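PDB 6N0S: ATPase associated with various cellular activities, AAA_5 from Staphylothermus marinus, which is an McrB protein that probably hydrolyses ATP, represented here by its N-terminal EVE-like domain, which is structurally homologous to PUA-like RNA-binding proteins. Local coordinates for residues I35-S40 with R122-S127; E94-L99 with Q115-I120; V14-W19 with I159-R164; I58-S63 with L69-I74. All coordinates share one frame; numbering follows the deposited sequence.

Contact 1 (I35-S40 with R122-S127)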
# COMPACT_ATOMS: atom_id res chain seq x y z
N ILE A 35 -1.46 -9.90 8.43
CA ILE A 35 -1.64 -9.08 9.61
C ILE A 35 -0.44 -9.23 10.54
O ILE A 35 0.20 -8.24 10.91
CB ILE A 35 -2.97 -9.44 10.29
CG1 ILE A 35 -4.13 -8.96 9.41
CG2 ILE A 35 -3.08 -8.83 11.70
CD1 ILE A 35 -5.54 -9.36 9.86
N LYS A 36 -0.06 -10.48 10.87
CA LYS A 36 1.03 -10.69 11.83
C LYS A 36 2.37 -10.18 11.32
O LYS A 36 3.30 -10.00 12.12
CB LYS A 36 1.16 -12.18 12.19
CG LYS A 36 1.74 -13.06 11.08
CD LYS A 36 1.67 -14.56 11.41
CE LYS A 36 2.82 -15.34 10.72
NZ LYS A 36 2.88 -16.80 11.09
N LYS A 37 2.50 -9.89 10.04
CA LYS A 37 3.71 -9.25 9.53
C LYS A 37 3.68 -7.72 9.63
O LYS A 37 4.74 -7.10 9.54
CB LYS A 37 3.95 -9.62 8.07
CG LYS A 37 4.28 -11.09 7.83
CD LYS A 37 5.80 -11.34 7.88
CE LYS A 37 6.17 -12.82 7.68
NZ LYS A 37 5.84 -13.33 6.31
N HIS A 38 2.52 -7.10 9.75
CA HIS A 38 2.44 -5.64 9.71
C HIS A 38 1.44 -5.16 10.75
O HIS A 38 0.57 -4.32 10.49
CB HIS A 38 2.09 -5.16 8.31
CG HIS A 38 3.08 -5.60 7.29
ND1 HIS A 38 4.32 -5.00 7.17
CD2 HIS A 38 3.06 -6.62 6.40
CE1 HIS A 38 5.00 -5.62 6.22
NE2 HIS A 38 4.26 -6.60 5.74
N ALA A 39 1.54 -5.72 11.95
CA ALA A 39 0.45 -5.57 12.90
C ALA A 39 0.27 -4.12 13.31
O ALA A 39 -0.85 -3.61 13.34
CB ALA A 39 0.69 -6.44 14.14
N SER A 40 1.36 -3.45 13.69
CA SER A 40 1.20 -2.06 14.13
C SER A 40 0.82 -1.13 12.98
O SER A 40 0.17 -0.09 13.21
CB SER A 40 2.48 -1.58 14.81
OG SER A 40 3.51 -1.33 13.89
N ARG A 122 6.34 -16.54 -2.90
CA ARG A 122 7.76 -16.77 -2.62
C ARG A 122 8.20 -16.09 -1.34
O ARG A 122 9.05 -16.61 -0.60
CB ARG A 122 8.62 -16.23 -3.77
CG ARG A 122 8.60 -17.04 -5.02
CD ARG A 122 9.61 -16.49 -5.97
NE ARG A 122 10.95 -16.74 -5.47
CZ ARG A 122 11.59 -17.90 -5.56
NH1 ARG A 122 11.01 -18.96 -6.14
NH2 ARG A 122 12.81 -18.01 -5.06
N ILE A 123 7.67 -14.90 -1.06
CA ILE A 123 8.22 -14.03 -0.03
C ILE A 123 7.51 -14.19 1.31
O ILE A 123 8.16 -14.19 2.35
CB ILE A 123 8.19 -12.58 -0.56
CG1 ILE A 123 9.24 -12.45 -1.65
CG2 ILE A 123 8.49 -11.57 0.55
CD1 ILE A 123 9.04 -11.29 -2.49
N ILE A 124 6.18 -14.31 1.32
CA ILE A 124 5.46 -14.30 2.59
C ILE A 124 5.08 -15.68 3.11
O ILE A 124 4.84 -15.83 4.32
CB ILE A 124 4.21 -13.40 2.54
CG1 ILE A 124 3.21 -13.85 1.49
CG2 ILE A 124 4.62 -11.96 2.31
CD1 ILE A 124 1.94 -13.03 1.50
N ARG A 125 5.01 -16.69 2.25
CA ARG A 125 4.76 -18.08 2.65
C ARG A 125 3.63 -18.23 3.66
O ARG A 125 3.87 -18.55 4.82
CB ARG A 125 6.05 -18.70 3.19
CG ARG A 125 7.23 -18.53 2.22
CD ARG A 125 8.55 -19.05 2.76
NE ARG A 125 9.09 -18.21 3.82
CZ ARG A 125 9.73 -17.06 3.63
NH1 ARG A 125 9.94 -16.60 2.41
NH2 ARG A 125 10.17 -16.37 4.67
N PRO A 126 2.39 -18.02 3.25
CA PRO A 126 1.28 -18.15 4.19
C PRO A 126 1.09 -19.58 4.65
O PRO A 126 1.48 -20.54 3.99
CB PRO A 126 0.06 -17.69 3.37
CG PRO A 126 0.63 -17.01 2.18
CD PRO A 126 1.91 -17.71 1.90
N SER A 127 0.47 -19.71 5.81
CA SER A 127 -0.03 -20.96 6.32
C SER A 127 -1.55 -20.89 6.35
O SER A 127 -2.15 -19.82 6.17
CB SER A 127 0.52 -21.24 7.71
OG SER A 127 -0.13 -20.44 8.69
O HOH W 1 8.15 -13.04 4.97
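Lys37 reaches across to Ile124 with its ammonium group. NZ lies 3.3 Å from Ile124 O and 4.1 Å from Ile124 CB. The direct contact is small and centres on this polar pair. The lysine chain is bent at chi2 (-91°) and again at chi4, and the second bend turns NZ toward the helix end. A water bridges the same ammonium to the helix end. It accepts from Lys37 NZ at 2.7 Å and donates to Ile123 O at 2.9 Å. The site is the C-terminal end of helix 110-124, where Arg125 leaves helical geometry with positive phi. A cation placed at this end probably suits the helix dipole. Arg125 folds back there, and its NH1 donates to Arg122 O (3.1 Å) nearly within the guanidinium plane. The bond is bent, with 136° at the hydrogen. On the side toward the domain, Ile124 and Pro126 rest on Phe132 of strand 132-136. The other side is solvent-facing: Lys37 and Arg125 are both exposed. Their like charges stay apart, with Lys37 NZ 5.5 Å from Arg125 NH2. Lys36, also exposed, makes a long, weak ion pair with Asp130.

Contact 2 (E94-L99 with Q115-I120); sequences EIKKVL and QYFIAI
Phe117 projects from segment 115-120 and meets both Lys96 and Leu99 of segment 94-99. Going along segment 115-120, Tyr116 is the first residue to matter here. Its ring turns inward beside Phe117, and Tyr116 CD2 sits 3.7 Å above one face of the Phe117 ring, toward the rim. The hydroxyl of Tyr116 is hydrogen-bonded to Trp32 NE1 of strand 30-34, which ties this buried polar group to the neighbouring sheet. Phe117 follows and carries the contact. With CG anti to its carbonyl carbon (chi1 -73°), the ring extends across to helix 92-105. Lys96 CG covers the face opposite Tyr116 in a CH-pi contact, 4.1 Å from the Phe117 ring centroid and 9° off the normal. The ring is thus held between an aliphatic chain and another aromatic. The lysine then bends at chi3 and chi4, which brings Lys96 NZ back to 3.8 Å from Phe117 CD2. At the far end of the ring, Phe117 CZ is 3.6 Å from Lys96 O, while Leu99 CB lies in the ring plane, 3.9 Å from the same CZ. Ile120, one turn after Tyr116, puts CG1 over the centre of the Tyr116 ring. The arrangement is a helical hairpin: two successive helices, joined by a short loop, pack here through the Phe117 ring and cover the sheet that contains strands 30-34 and 132-136.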
# COMPACT_ATOMS: atom_id res chain seq x y z
N GLU A 94 -8.62 -17.10 0.07
CA GLU A 94 -9.76 -16.20 -0.04
C GLU A 94 -9.33 -14.85 -0.61
O GLU A 94 -10.00 -14.29 -1.48
CB GLU A 94 -10.40 -15.99 1.34
CG GLU A 94 -11.15 -17.17 1.91
CD GLU A 94 -11.42 -17.02 3.42
OE1 GLU A 94 -11.16 -15.94 4.01
OE2 GLU A 94 -11.86 -18.01 4.02
N ILE A 95 -8.25 -14.27 -0.08
CA ILE A 95 -7.92 -12.92 -0.55
C ILE A 95 -7.37 -12.97 -1.97
O ILE A 95 -7.59 -12.05 -2.75
CB ILE A 95 -6.96 -12.22 0.43
CG1 ILE A 95 -6.98 -10.70 0.16
CG2 ILE A 95 -5.55 -12.76 0.33
CD1 ILE A 95 -6.28 -9.91 1.20
N LYS A 96 -6.63 -14.03 -2.33
CA LYS A 96 -6.22 -14.25 -3.73
C LYS A 96 -7.38 -14.15 -4.70
O LYS A 96 -7.26 -13.61 -5.80
CB LYS A 96 -5.65 -15.65 -3.91
CG LYS A 96 -4.28 -15.89 -3.59
CD LYS A 96 -4.11 -17.40 -3.68
CE LYS A 96 -2.98 -17.78 -4.62
NZ LYS A 96 -3.38 -17.60 -6.02
N LYS A 97 -8.49 -14.78 -4.34
CA LYS A 97 -9.64 -14.82 -5.21
C LYS A 97 -10.31 -13.45 -5.29
O LYS A 97 -10.76 -13.03 -6.35
CB LYS A 97 -10.59 -15.91 -4.70
CG LYS A 97 -11.84 -16.13 -5.49
CD LYS A 97 -12.65 -17.30 -4.90
CE LYS A 97 -13.94 -17.54 -5.67
NZ LYS A 97 -13.67 -18.16 -7.03
N VAL A 98 -10.35 -12.72 -4.18
CA VAL A 98 -10.91 -11.37 -4.20
C VAL A 98 -10.03 -10.43 -5.01
O VAL A 98 -10.52 -9.61 -5.80
CB VAL A 98 -11.07 -10.85 -2.76
CG1 VAL A 98 -11.42 -9.38 -2.77
CG2 VAL A 98 -12.11 -11.68 -2.00
N LEU A 99 -8.71 -10.50 -4.80
CA LEU A 99 -7.80 -9.63 -5.56
C LEU A 99 -7.80 -9.97 -7.04
O LEU A 99 -7.75 -9.07 -7.89
CB LEU A 99 -6.39 -9.76 -5.01
CG LEU A 99 -6.21 -9.29 -3.55
CD1 LEU A 99 -4.83 -9.70 -2.99
CD2 LEU A 99 -6.39 -7.81 -3.52
N GLN A 115 1.47 -14.31 -12.25
CA GLN A 115 2.85 -13.99 -11.91
C GLN A 115 2.94 -13.19 -10.62
O GLN A 115 3.91 -13.34 -9.88
CB GLN A 115 3.52 -13.22 -13.03
CG GLN A 115 3.80 -14.07 -14.29
CD GLN A 115 3.82 -13.26 -15.56
OE1 GLN A 115 4.16 -12.08 -15.57
NE2 GLN A 115 3.44 -13.90 -16.67
N TYR A 116 1.97 -12.31 -10.36
CA TYR A 116 1.98 -11.50 -9.15
C TYR A 116 1.93 -12.39 -7.92
O TYR A 116 2.77 -12.28 -7.03
CB TYR A 116 0.80 -10.52 -9.21
CG TYR A 116 0.54 -9.67 -7.99
CD1 TYR A 116 1.30 -8.53 -7.71
CD2 TYR A 116 -0.49 -9.99 -7.14
CE1 TYR A 116 1.02 -7.75 -6.59
CE2 TYR A 116 -0.78 -9.24 -6.05
CZ TYR A 116 -0.03 -8.13 -5.76
OH TYR A 116 -0.40 -7.44 -4.64
N PHE A 117 0.99 -13.34 -7.89
CA PHE A 117 0.82 -14.17 -6.71
C PHE A 117 2.01 -15.10 -6.49
O PHE A 117 2.42 -15.32 -5.34
CB PHE A 117 -0.49 -14.95 -6.83
CG PHE A 117 -1.70 -14.10 -6.65
CD1 PHE A 117 -1.77 -13.22 -5.58
CD2 PHE A 117 -2.76 -14.16 -7.51
CE1 PHE A 117 -2.87 -12.41 -5.39
CE2 PHE A 117 -3.86 -13.38 -7.32
CZ PHE A 117 -3.91 -12.49 -6.25
N ILE A 118 2.59 -15.62 -7.57
CA ILE A 118 3.77 -16.47 -7.45
C ILE A 118 4.92 -15.68 -6.84
O ILE A 118 5.68 -16.20 -6.01
CB ILE A 118 4.17 -17.05 -8.83
CG1 ILE A 118 3.56 -18.41 -9.04
CG2 ILE A 118 5.66 -17.26 -8.96
CD1 ILE A 118 2.18 -18.37 -9.24
N ALA A 119 5.07 -14.43 -7.26
CA ALA A 119 6.13 -13.59 -6.70
C ALA A 119 5.89 -13.30 -5.23
O ALA A 119 6.80 -13.43 -4.40
CB ALA A 119 6.24 -12.30 -7.51
N ILE A 120 4.67 -12.91 -4.87
CA ILE A 120 4.34 -12.63 -3.48
C ILE A 120 4.55 -13.88 -2.62
O ILE A 120 5.13 -13.83 -1.53
CB ILE A 120 2.90 -12.12 -3.35
CG1 ILE A 120 2.70 -10.78 -4.07
CG2 ILE A 120 2.53 -11.96 -1.88
CD1 ILE A 120 3.71 -9.72 -3.72

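Contact 3 (V14-W19 with I159-R164); sequences VEINNW and ITWTGR
Ile16 holds CG1 anti to its carbonyl carbon (chi1 -61°), and its extended chi2 (160°) carries CD1 out to Trp161 and Arg164. Trp161 has a similar first torsion, which places CG; chi2 near 2° sets the turn of the ring, whose CG, CD2 and CE3 lie near Ile16 CD1. Ile16 CD1 is 3.7 Å from Trp161 CB. At the far end of the indole, Val14 CG2 approaches Trp161 CH2 at 4.3 Å. The Arg164 backbone also takes part: its carbonyl O lies 3.7 Å from Ile16 CB. A type II turn from Trp161 to Arg164, closed by Arg164 N to Trp161 O (3.0 Å), sets this spacing, with Gly163 at positive phi. The loop thereby lies over the Val14 and Ile16 side of strand 12-17, just before strand 166-169 pairs with it. The guanidinium of Arg164 turns from the strand and forms a salt bridge with Glu41. On the other side of the strand, Asn17 ND2 donates to Glu15 OE1, which is also hydrogen-bonded to His59. Between the two segments the touching side-chain atoms are carbons, so they meet mainly by burial of apolar groups; directed backbone bonds begin at the next residue, where Ile16 pairs with Tyr165.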
# COMPACT_ATOMS: atom_id res chain seq x y z
N VAL A 14 2.03 6.24 3.36
CA VAL A 14 2.74 5.77 2.16
C VAL A 14 2.68 4.25 2.11
O VAL A 14 2.93 3.58 3.11
CB VAL A 14 4.21 6.23 2.15
CG1 VAL A 14 4.99 5.57 1.00
CG2 VAL A 14 4.30 7.75 2.01
N GLU A 15 2.36 3.72 0.95
CA GLU A 15 2.46 2.29 0.67
C GLU A 15 3.81 2.05 0.01
O GLU A 15 4.11 2.63 -1.05
CB GLU A 15 1.32 1.83 -0.25
CG GLU A 15 1.33 0.31 -0.52
CD GLU A 15 0.57 -0.14 -1.77
OE1 GLU A 15 0.62 0.54 -2.81
OE2 GLU A 15 -0.08 -1.20 -1.70
N ILE A 16 4.61 1.15 0.60
CA ILE A 16 5.94 0.82 0.11
C ILE A 16 5.89 -0.51 -0.67
O ILE A 16 5.49 -1.54 -0.13
CB ILE A 16 6.93 0.76 1.28
CG1 ILE A 16 7.00 2.13 1.95
CG2 ILE A 16 8.33 0.38 0.77
CD1 ILE A 16 7.52 2.06 3.27
N ASN A 17 6.27 -0.46 -1.94
CA ASN A 17 6.31 -1.62 -2.85
C ASN A 17 7.80 -1.89 -3.14
O ASN A 17 8.39 -1.27 -4.02
CB ASN A 17 5.52 -1.33 -4.11
CG ASN A 17 4.03 -1.09 -3.82
OD1 ASN A 17 3.26 -2.03 -3.73
ND2 ASN A 17 3.64 0.18 -3.66
N ASN A 18 8.40 -2.75 -2.33
CA ASN A 18 9.85 -2.96 -2.32
C ASN A 18 10.30 -4.26 -2.96
O ASN A 18 11.50 -4.54 -2.98
CB ASN A 18 10.35 -2.96 -0.88
CG ASN A 18 11.42 -1.93 -0.64
OD1 ASN A 18 11.30 -0.78 -1.07
ND2 ASN A 18 12.49 -2.35 0.03
N TRP A 19 9.39 -5.10 -3.43
CA TRP A 19 9.72 -6.43 -3.90
C TRP A 19 9.58 -6.47 -5.41
O TRP A 19 8.87 -5.66 -6.01
CB TRP A 19 8.84 -7.48 -3.21
CG TRP A 19 8.97 -7.46 -1.68
CD1 TRP A 19 8.18 -6.77 -0.79
CD2 TRP A 19 9.97 -8.13 -0.88
NE1 TRP A 19 8.62 -6.98 0.50
CE2 TRP A 19 9.72 -7.80 0.48
CE3 TRP A 19 11.05 -8.98 -1.17
CZ2 TRP A 19 10.48 -8.30 1.52
CZ3 TRP A 19 11.81 -9.48 -0.12
CH2 TRP A 19 11.53 -9.13 1.21
N ILE A 159 15.02 6.01 5.94
CA ILE A 159 15.73 5.00 6.73
C ILE A 159 14.78 4.30 7.71
O ILE A 159 15.01 3.15 8.09
CB ILE A 159 16.94 5.65 7.43
CG1 ILE A 159 17.83 4.59 8.07
CG2 ILE A 159 16.52 6.68 8.47
CD1 ILE A 159 18.33 3.58 7.10
N THR A 160 13.69 4.96 8.11
CA THR A 160 12.76 4.36 9.05
C THR A 160 11.76 3.44 8.38
O THR A 160 11.01 2.76 9.09
CB THR A 160 12.00 5.43 9.86
OG1 THR A 160 11.08 6.14 9.04
CG2 THR A 160 12.96 6.44 10.46
N TRP A 161 11.78 3.36 7.04
CA TRP A 161 10.86 2.58 6.25
C TRP A 161 11.32 1.14 6.05
O TRP A 161 10.59 0.34 5.44
CB TRP A 161 10.67 3.25 4.88
CG TRP A 161 9.98 4.57 4.98
CD1 TRP A 161 9.58 5.20 6.12
CD2 TRP A 161 9.60 5.44 3.89
NE1 TRP A 161 8.95 6.38 5.82
CE2 TRP A 161 8.97 6.56 4.47
CE3 TRP A 161 9.74 5.38 2.50
CZ2 TRP A 161 8.48 7.62 3.71
CZ3 TRP A 161 9.25 6.42 1.75
CH2 TRP A 161 8.61 7.52 2.35
N THR A 162 12.49 0.80 6.56
CA THR A 162 13.06 -0.52 6.30
C THR A 162 12.11 -1.60 6.78
O THR A 162 11.66 -1.59 7.93
CB THR A 162 14.42 -0.65 6.98
OG1 THR A 162 15.24 0.48 6.61
CG2 THR A 162 15.12 -1.89 6.52
N GLY A 163 11.79 -2.53 5.89
CA GLY A 163 10.92 -3.64 6.23
C GLY A 163 9.47 -3.30 6.44
O GLY A 163 8.73 -4.10 7.03
N ARG A 164 9.04 -2.11 6.04
CA ARG A 164 7.67 -1.68 6.25
C ARG A 164 6.86 -1.83 4.97
O ARG A 164 7.40 -1.77 3.88
CB ARG A 164 7.62 -0.22 6.68
CG ARG A 164 8.42 0.08 7.95
CD ARG A 164 7.72 -0.40 9.15
NE ARG A 164 8.43 -0.00 10.36
CZ ARG A 164 8.02 -0.34 11.58
NH1 ARG A 164 6.91 -1.08 11.73
NH2 ARG A 164 8.73 0.03 12.65

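Contact 4 (I58-S63 with L69-I74); sequences IHYIGS and LGKTFI
Tyr60 crosses Phe73 near its base and runs beside Lys71 toward its tip. Its CG is anti to the backbone N (chi1 171°), which lays the ring along segment 69-74. Tyr60 CB starts 3.8 Å from Phe73 CD2. CG is also near the phenyl rim. Tyr60 CD1 sits over one face of the Phe73 ring, 3.6 Å from CE2, and is equally near Thr72 O. The two ring planes meet obliquely, at 51°. Further out, CE1 passes Thr72 N and CZ passes Lys71 CA. At the tip, Tyr60 OH touches Lys71 CG at 3.6 Å. Ile58 CG2 adds to this face against Phe73. On the other face, Ile61 CG1 meets Ile74 CG2 at 3.7 Å, the two chains crossing at about a right angle. Backbone bonds fix the register. Ile74 N donates to His59 O at 2.9 Å. Ile61 N donates to Thr72 O at 3.0 Å. The return bond, Thr72 N to Ile61 O, is longer at 3.3 Å. Beyond the pair, His59 is hydrogen-bonded to both Glu15 and Ser77, so its ring is held at both nitrogens. Near the turn, Lys71 has positive phi, and both Lys71 and Thr72 face Ile61. This is a G1 beta bulge, closing the hairpin of antiparallel strands 54-61 and 72-80 within the five-stranded mixed sheet of this PUA-like domain.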
# COMPACT_ATOMS: atom_id res chain seq x y z
N ILE A 58 -0.06 7.82 -0.65
CA ILE A 58 0.95 7.96 -1.69
C ILE A 58 1.65 6.63 -1.90
O ILE A 58 2.00 5.93 -0.94
CB ILE A 58 1.95 9.06 -1.32
CG1 ILE A 58 1.24 10.42 -1.26
CG2 ILE A 58 3.06 9.08 -2.32
CD1 ILE A 58 2.21 11.55 -0.87
N HIS A 59 1.86 6.26 -3.16
CA HIS A 59 2.39 4.95 -3.54
C HIS A 59 3.85 5.09 -3.93
O HIS A 59 4.21 5.86 -4.83
CB HIS A 59 1.55 4.35 -4.68
CG HIS A 59 0.12 4.11 -4.30
ND1 HIS A 59 -0.28 2.97 -3.64
CD2 HIS A 59 -0.98 4.89 -4.42
CE1 HIS A 59 -1.58 3.05 -3.39
NE2 HIS A 59 -2.02 4.21 -3.84
N TYR A 60 4.70 4.35 -3.23
CA TYR A 60 6.15 4.38 -3.41
C TYR A 60 6.63 3.04 -3.94
O TYR A 60 6.14 1.98 -3.54
CB TYR A 60 6.83 4.69 -2.05
CG TYR A 60 8.34 4.54 -2.05
CD1 TYR A 60 9.15 5.56 -2.49
CD2 TYR A 60 8.93 3.38 -1.59
CE1 TYR A 60 10.52 5.44 -2.48
CE2 TYR A 60 10.30 3.26 -1.56
CZ TYR A 60 11.09 4.28 -2.03
OH TYR A 60 12.45 4.15 -2.02
N ILE A 61 7.65 3.10 -4.79
CA ILE A 61 8.22 1.95 -5.46
C ILE A 61 9.67 1.87 -5.05
O ILE A 61 10.42 2.82 -5.25
CB ILE A 61 8.10 2.10 -6.99
CG1 ILE A 61 6.66 2.44 -7.39
CG2 ILE A 61 8.55 0.90 -7.68
CD1 ILE A 61 5.64 1.36 -7.12
N GLY A 62 10.08 0.74 -4.46
CA GLY A 62 11.49 0.53 -4.17
C GLY A 62 12.31 0.20 -5.42
O GLY A 62 11.78 -0.13 -6.48
N SER A 63 13.64 0.27 -5.29
CA SER A 63 14.51 0.07 -6.45
C SER A 63 14.32 -1.31 -7.08
O SER A 63 14.39 -1.45 -8.31
CB SER A 63 15.97 0.26 -6.06
OG SER A 63 16.22 -0.26 -4.77
N LEU A 69 11.34 3.00 -12.59
CA LEU A 69 10.65 3.78 -11.58
C LEU A 69 11.10 3.43 -10.16
O LEU A 69 10.41 3.77 -9.19
CB LEU A 69 9.14 3.59 -11.75
CG LEU A 69 8.59 4.08 -13.11
CD1 LEU A 69 7.14 3.66 -13.33
CD2 LEU A 69 8.72 5.62 -13.24
N GLY A 70 12.26 2.79 -10.02
CA GLY A 70 12.77 2.50 -8.69
C GLY A 70 12.98 3.77 -7.88
O GLY A 70 13.37 4.81 -8.39
N LYS A 71 12.73 3.66 -6.58
CA LYS A 71 12.88 4.78 -5.65
C LYS A 71 12.16 6.03 -6.16
O LYS A 71 12.75 7.09 -6.35
CB LYS A 71 14.36 5.09 -5.40
CG LYS A 71 15.08 4.06 -4.54
CD LYS A 71 16.55 4.40 -4.36
CE LYS A 71 17.05 4.00 -2.98
NZ LYS A 71 16.31 4.77 -1.95
N THR A 72 10.85 5.89 -6.36
CA THR A 72 10.04 7.03 -6.78
C THR A 72 8.64 6.89 -6.21
O THR A 72 8.16 5.78 -5.96
CB THR A 72 9.99 7.19 -8.33
OG1 THR A 72 8.90 6.45 -8.88
CG2 THR A 72 11.25 6.65 -8.95
N PHE A 73 8.01 8.03 -5.98
CA PHE A 73 6.60 8.08 -5.65
C PHE A 73 5.85 8.25 -6.96
O PHE A 73 6.09 9.22 -7.68
CB PHE A 73 6.32 9.22 -4.67
CG PHE A 73 7.14 9.14 -3.42
CD1 PHE A 73 8.39 9.71 -3.37
CD2 PHE A 73 6.67 8.49 -2.31
CE1 PHE A 73 9.18 9.64 -2.23
CE2 PHE A 73 7.45 8.41 -1.14
CZ PHE A 73 8.70 8.97 -1.12
N ILE A 74 4.96 7.33 -7.27
CA ILE A 74 4.36 7.31 -8.60
C ILE A 74 2.94 7.88 -8.66
O ILE A 74 2.48 8.25 -9.75
CB ILE A 74 4.39 5.89 -9.22
CG1 ILE A 74 3.53 4.91 -8.41
CG2 ILE A 74 5.85 5.42 -9.41
CD1 ILE A 74 3.32 3.58 -9.18

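In the fold
From the N terminus, segment 14-19 opens contact 3 and segment 35-40 opens contact 1. Contact 4 then closes its short hairpin loop, and contact 2 closes next, in series with it. Segment 122-127 completes contact 1 around both. Segment 159-164 completes contact 3 around all the others, so the loops nest and none cross. Contacts 1 and 2 share helix 110-124, with centres about 13 Å apart. Contacts 3 and 4 meet in the five-stranded sheet, where strands 12-17 and 54-61 are neighbours. Trp19 of contact 3 packs on Ile123 of contact 1, which joins this sheet region to the helical side of the domain.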